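Local coordinates for protein CaaX farnesyltransferase beta subunit Ram1 (Aspergillus fumigatus, PDB 4L9P) that probably transfers, as the peptide-binding beta subunit of a zinc-dependent farnesyltransferase, the farnesyl group of farnesyl diphosphate to a cysteine near the C-terminus of target proteins, at residues L438-H448 / F485-P496. Numbering follows the deposited sequence.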
loop_
_atom_site.group_PDB
_atom_site.type_symbol
_atom_site.label_atom_id
_atom_site.label_comp_id
_atom_site.label_asym_id
_atom_site.label_seq_id
_atom_site.Cartn_x
_atom_site.Cartn_y
_atom_site.Cartn_z
ATOM N N LEU B 438 4.211 -14.837 -3.798
ATOM C CA LEU B 438 3.425 -16.073 -3.692
ATOM C C LEU B 438 1.954 -15.765 -3.480
ATOM O O LEU B 438 1.077 -16.422 -4.020
ATOM C CB LEU B 438 3.967 -16.969 -2.583
ATOM C CG LEU B 438 5.359 -17.572 -2.878
ATOM C CD1 LEU B 438 5.853 -18.228 -1.581
ATOM C CD2 LEU B 438 5.289 -18.617 -3.990
ATOM N N THR B 439 1.663 -14.740 -2.674
ATOM C CA THR B 439 0.272 -14.388 -2.378
ATOM C C THR B 439 -0.429 -13.993 -3.689
ATOM O O THR B 439 -1.546 -14.428 -3.997
ATOM C CB THR B 439 0.227 -13.238 -1.356
ATOM O OG1 THR B 439 0.706 -13.705 -0.089
ATOM C CG2 THR B 439 -1.190 -12.775 -1.161
ATOM N N GLY B 440 0.229 -13.171 -4.509
ATOM C CA GLY B 440 -0.329 -12.792 -5.795
ATOM C C GLY B 440 -0.476 -13.948 -6.773
ATOM O O GLY B 440 -1.479 -13.987 -7.485
ATOM N N LEU B 441 0.492 -14.876 -6.795
ATOM C CA LEU B 441 0.338 -16.043 -7.642
ATOM C C LEU B 441 -0.903 -16.830 -7.186
ATOM O O LEU B 441 -1.672 -17.335 -8.012
ATOM C CB LEU B 441 1.604 -16.869 -7.540
ATOM C CG LEU B 441 1.544 -18.144 -8.467
ATOM C CD1 LEU B 441 1.313 -17.828 -9.972
ATOM C CD2 LEU B 441 2.883 -18.891 -8.243
ATOM N N SER B 442 -1.108 -16.931 -5.872
ATOM C CA SER B 442 -2.306 -17.672 -5.405
ATOM C C SER B 442 -3.556 -16.975 -5.909
ATOM O O SER B 442 -4.513 -17.629 -6.355
ATOM C CB SER B 442 -2.295 -17.837 -3.898
ATOM O OG SER B 442 -3.477 -18.579 -3.540
ATOM N N THR B 443 -3.633 -15.637 -5.812
ATOM C CA THR B 443 -4.849 -14.912 -6.219
ATOM C C THR B 443 -5.270 -15.252 -7.635
ATOM O O THR B 443 -6.453 -15.426 -7.927
ATOM C CB THR B 443 -4.566 -13.377 -6.178
ATOM O OG1 THR B 443 -4.272 -13.008 -4.839
ATOM C CG2 THR B 443 -5.717 -12.500 -6.758
ATOM N N VAL B 444 -4.287 -15.356 -8.544
ATOM C CA VAL B 444 -4.656 -15.657 -9.939
ATOM C C VAL B 444 -5.212 -17.069 -10.130
ATOM O O VAL B 444 -5.827 -17.354 -11.172
ATOM C CB VAL B 444 -3.518 -15.436 -10.958
ATOM C CG1 VAL B 444 -2.908 -14.029 -10.891
ATOM C CG2 VAL B 444 -2.443 -16.457 -10.881
ATOM N N GLN B 445 -4.989 -17.914 -9.153
ATOM C CA GLN B 445 -5.409 -19.323 -9.260
ATOM C C GLN B 445 -6.788 -19.580 -8.700
ATOM O O GLN B 445 -7.218 -20.748 -8.706
ATOM C CB GLN B 445 -4.370 -20.176 -8.552
ATOM C CG GLN B 445 -3.014 -20.058 -9.176
ATOM C CD GLN B 445 -1.927 -20.765 -8.349
ATOM O OE1 GLN B 445 -2.088 -21.007 -7.142
ATOM N NE2 GLN B 445 -0.788 -21.040 -8.986
ATOM N N TYR B 446 -7.488 -18.575 -8.169
ATOM C CA TYR B 446 -8.812 -18.784 -7.587
ATOM C C TYR B 446 -9.798 -17.741 -8.030
ATOM O O TYR B 446 -9.421 -16.573 -8.278
ATOM C CB TYR B 446 -8.751 -18.700 -6.020
ATOM C CG TYR B 446 -7.960 -19.857 -5.503
ATOM C CD1 TYR B 446 -8.607 -21.076 -5.299
ATOM C CD2 TYR B 446 -6.568 -19.780 -5.290
ATOM C CE1 TYR B 446 -7.890 -22.222 -4.966
ATOM C CE2 TYR B 446 -5.804 -20.905 -4.907
ATOM C CZ TYR B 446 -6.474 -22.126 -4.797
ATOM O OH TYR B 446 -5.761 -23.252 -4.517
ATOM N N TYR B 447 -11.066 -18.155 -8.079
ATOM C CA TYR B 447 -12.199 -17.216 -8.010
ATOM C C TYR B 447 -12.370 -16.891 -6.517
ATOM O O TYR B 447 -12.548 -17.830 -5.700
ATOM C CB TYR B 447 -13.475 -17.931 -8.486
ATOM C CG TYR B 447 -13.442 -18.366 -9.945
ATOM C CD1 TYR B 447 -13.685 -17.450 -10.945
ATOM C CD2 TYR B 447 -13.246 -19.707 -10.311
ATOM C CE1 TYR B 447 -13.692 -17.835 -12.286
ATOM C CE2 TYR B 447 -13.234 -20.109 -11.644
ATOM C CZ TYR B 447 -13.453 -19.157 -12.631
ATOM O OH TYR B 447 -13.458 -19.535 -13.963
ATOM N N HIS B 448 -12.277 -15.601 -6.150
ATOM C CA HIS B 448 -12.543 -15.212 -4.771
ATOM C C HIS B 448 -13.781 -14.317 -4.851
ATOM O O HIS B 448 -13.813 -13.351 -5.612
ATOM C CB HIS B 448 -11.357 -14.336 -4.249
ATOM C CG HIS B 448 -10.151 -15.157 -3.892
ATOM N ND1 HIS B 448 -10.153 -16.125 -2.897
ATOM C CD2 HIS B 448 -8.872 -15.121 -4.383
ATOM C CE1 HIS B 448 -8.933 -16.658 -2.810
ATOM N NE2 HIS B 448 -8.134 -16.060 -3.693
ATOM N N PHE B 485 -0.051 -20.618 -15.266
ATOM C CA PHE B 485 0.649 -21.521 -14.324
ATOM C C PHE B 485 0.222 -22.981 -14.671
ATOM O O PHE B 485 -0.783 -23.192 -15.343
ATOM C CB PHE B 485 0.205 -21.162 -12.884
ATOM C CG PHE B 485 -1.279 -21.102 -12.728
ATOM C CD1 PHE B 485 -2.013 -22.257 -12.414
ATOM C CD2 PHE B 485 -1.965 -19.901 -12.918
ATOM C CE1 PHE B 485 -3.427 -22.231 -12.363
ATOM C CE2 PHE B 485 -3.380 -19.860 -12.872
ATOM C CZ PHE B 485 -4.101 -21.036 -12.579
ATOM N N THR B 486 0.961 -23.916 -14.129
ATOM C CA THR B 486 0.478 -25.329 -14.212
ATOM C C THR B 486 -0.238 -25.669 -12.900
ATOM O O THR B 486 -0.080 -24.981 -11.853
ATOM C CB THR B 486 1.644 -26.318 -14.351
ATOM O OG1 THR B 486 2.339 -26.422 -13.092
ATOM C CG2 THR B 486 2.566 -25.958 -15.516
ATOM N N GLU B 487 -1.019 -26.758 -12.884
ATOM C CA GLU B 487 -1.611 -27.161 -11.603
ATOM C C GLU B 487 -0.577 -27.599 -10.591
ATOM O O GLU B 487 -0.806 -27.467 -9.405
ATOM C CB GLU B 487 -2.671 -28.253 -11.836
ATOM C CG GLU B 487 -3.918 -27.613 -12.509
ATOM C CD GLU B 487 -4.596 -26.658 -11.551
ATOM O OE1 GLU B 487 -4.537 -26.915 -10.316
ATOM O OE2 GLU B 487 -5.169 -25.645 -12.032
ATOM N N ASN B 488 0.592 -28.050 -11.056
ATOM C CA ASN B 488 1.696 -28.329 -10.157
ATOM C C ASN B 488 2.164 -27.064 -9.405
ATOM O O ASN B 488 2.793 -27.191 -8.351
ATOM C CB ASN B 488 2.883 -28.900 -10.908
ATOM C CG ASN B 488 2.893 -30.424 -10.955
ATOM O OD1 ASN B 488 1.922 -31.095 -10.602
ATOM N ND2 ASN B 488 4.038 -30.945 -11.354
ATOM N N ASP B 489 1.866 -25.881 -9.940
ATOM C CA ASP B 489 2.252 -24.590 -9.278
ATOM C C ASP B 489 1.135 -24.124 -8.317
ATOM O O ASP B 489 1.226 -22.991 -7.812
ATOM C CB ASP B 489 2.409 -23.511 -10.365
ATOM C CG ASP B 489 3.501 -23.811 -11.368
ATOM O OD1 ASP B 489 4.522 -24.500 -11.030
ATOM O OD2 ASP B 489 3.353 -23.329 -12.519
ATOM N N ARG B 490 0.025 -24.868 -8.148
ATOM C CA ARG B 490 -1.099 -24.369 -7.339
ATOM C C ARG B 490 -0.762 -24.195 -5.870
ATOM O O ARG B 490 -0.191 -25.058 -5.219
ATOM C CB ARG B 490 -2.324 -25.316 -7.503
ATOM C CG ARG B 490 -3.519 -24.802 -6.664
ATOM C CD ARG B 490 -4.828 -25.523 -6.986
ATOM N NE ARG B 490 -5.255 -25.212 -8.357
ATOM C CZ ARG B 490 -5.871 -24.072 -8.704
ATOM N NH1 ARG B 490 -6.236 -23.205 -7.742
ATOM N NH2 ARG B 490 -6.149 -23.796 -9.985
ATOM N N LEU B 491 -1.107 -22.989 -5.380
ATOM C CA LEU B 491 -0.924 -22.656 -3.979
ATOM C C LEU B 491 -2.235 -22.680 -3.236
ATOM O O LEU B 491 -3.313 -22.685 -3.850
ATOM C CB LEU B 491 -0.352 -21.201 -3.949
ATOM C CG LEU B 491 1.003 -21.039 -4.657
ATOM C CD1 LEU B 491 1.436 -19.533 -4.623
ATOM C CD2 LEU B 491 2.086 -21.915 -4.012
ATOM N N VAL B 492 -2.156 -22.689 -1.905
ATOM C CA VAL B 492 -3.350 -22.623 -1.078
ATOM C C VAL B 492 -4.035 -21.273 -1.268
ATOM O O VAL B 492 -3.359 -20.265 -1.381
ATOM C CB VAL B 492 -2.892 -22.868 0.375
ATOM C CG1 VAL B 492 -3.869 -22.468 1.412
ATOM C CG2 VAL B 492 -2.310 -24.301 0.539
ATOM N N PRO B 493 -5.372 -21.216 -1.287
ATOM C CA PRO B 493 -6.063 -19.900 -1.428
ATOM C C PRO B 493 -5.883 -19.067 -0.131
ATOM O O PRO B 493 -5.856 -19.612 0.988
ATOM C CB PRO B 493 -7.547 -20.280 -1.634
ATOM C CG PRO B 493 -7.657 -21.692 -1.053
ATOM C CD PRO B 493 -6.278 -22.376 -1.210
ATOM N N PHE B 494 -5.748 -17.742 -0.301
ATOM C CA PHE B 494 -5.712 -16.806 0.818
ATOM C C PHE B 494 -6.926 -15.893 0.784
ATOM O O PHE B 494 -7.443 -15.531 -0.279
ATOM C CB PHE B 494 -4.457 -15.950 0.763
ATOM C CG PHE B 494 -3.304 -16.417 1.611
ATOM C CD1 PHE B 494 -3.110 -17.779 1.922
ATOM C CD2 PHE B 494 -2.417 -15.457 2.077
ATOM C CE1 PHE B 494 -2.010 -18.170 2.718
ATOM C CE2 PHE B 494 -1.332 -15.808 2.857
ATOM C CZ PHE B 494 -1.100 -17.197 3.196
ATOM N N HIS B 495 -7.371 -15.521 1.959
ATOM C CA HIS B 495 -8.494 -14.595 2.058
ATOM C C HIS B 495 -8.041 -13.211 1.564
ATOM O O HIS B 495 -7.009 -12.703 1.995
ATOM C CB HIS B 495 -8.838 -14.499 3.551
ATOM C CG HIS B 495 -10.144 -13.847 3.840
ATOM N ND1 HIS B 495 -10.375 -12.501 3.629
ATOM C CD2 HIS B 495 -11.312 -14.376 4.276
ATOM C CE1 HIS B 495 -11.627 -12.215 3.959
ATOM N NE2 HIS B 495 -12.232 -13.353 4.323
ATOM N N PRO B 496 -8.777 -12.600 0.647
ATOM C CA PRO B 496 -8.262 -11.319 0.085
ATOM C C PRO B 496 -8.201 -10.147 1.071
ATOM O O PRO B 496 -7.449 -9.215 0.810
ATOM C CB PRO B 496 -9.187 -10.974 -1.049
ATOM C CG PRO B 496 -10.287 -12.030 -0.972
ATOM C CD PRO B 496 -9.977 -13.133 0.002
HETATM O O HOH W 1 -5.490 -16.797 -3.030
#
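In the alpha-alpha toroid of this prenyltransferase subunit, the C-terminal end of helix 431-444 and the strand after it are crossed by the loop segment 485-496, which includes a 3-10 turn at 487-489. Gln445 grips the loop backbone at two points. Its OE1 takes the N-H of Leu491 at 2.8 Å, almost straight at 176°. Its NE2 gives a bond to Asp489 O from well above that carbonyl plane. The two bonds fix the rotation of the amide. Gln445 CG sits over the centre of the Phe485 ring, 3.6 Å from its centroid.

Arg490 is held on two sides. NE and NH2 form a side-on salt bridge with Glu487, NE to OE1 and NH2 to OE2. NH1 gives a bond to Gln445 O at 2.8 Å, in the guanidinium plane. NH1 also lies over the rim of one face of the Tyr446 ring, an off-centre cation-pi contact, the ring and guanidinium planes 83° apart. Pro493 CB covers the centre of the opposite face. Tyr446 OH donates to Leu491 O at 2.6 Å, nearly in line with the C=O.

Leu491 CD1 packs against CD2 of both Leu438 and Leu441, at 4.0 Å from each. His433, a zinc ligand, lies five residues before Leu438 on the same helix. Leu164 of helix 151-164 touches Leu438 and Ser442. Ser442 OG, anti to the backbone N (chi1 -179°), donates to Val492 O at 2.7 Å, from above the carbonyl plane. One water donates to Ser442 OG, accepts from Phe494 N and bonds His448 NE2 at 2.8 Å, in the plane of the imidazole.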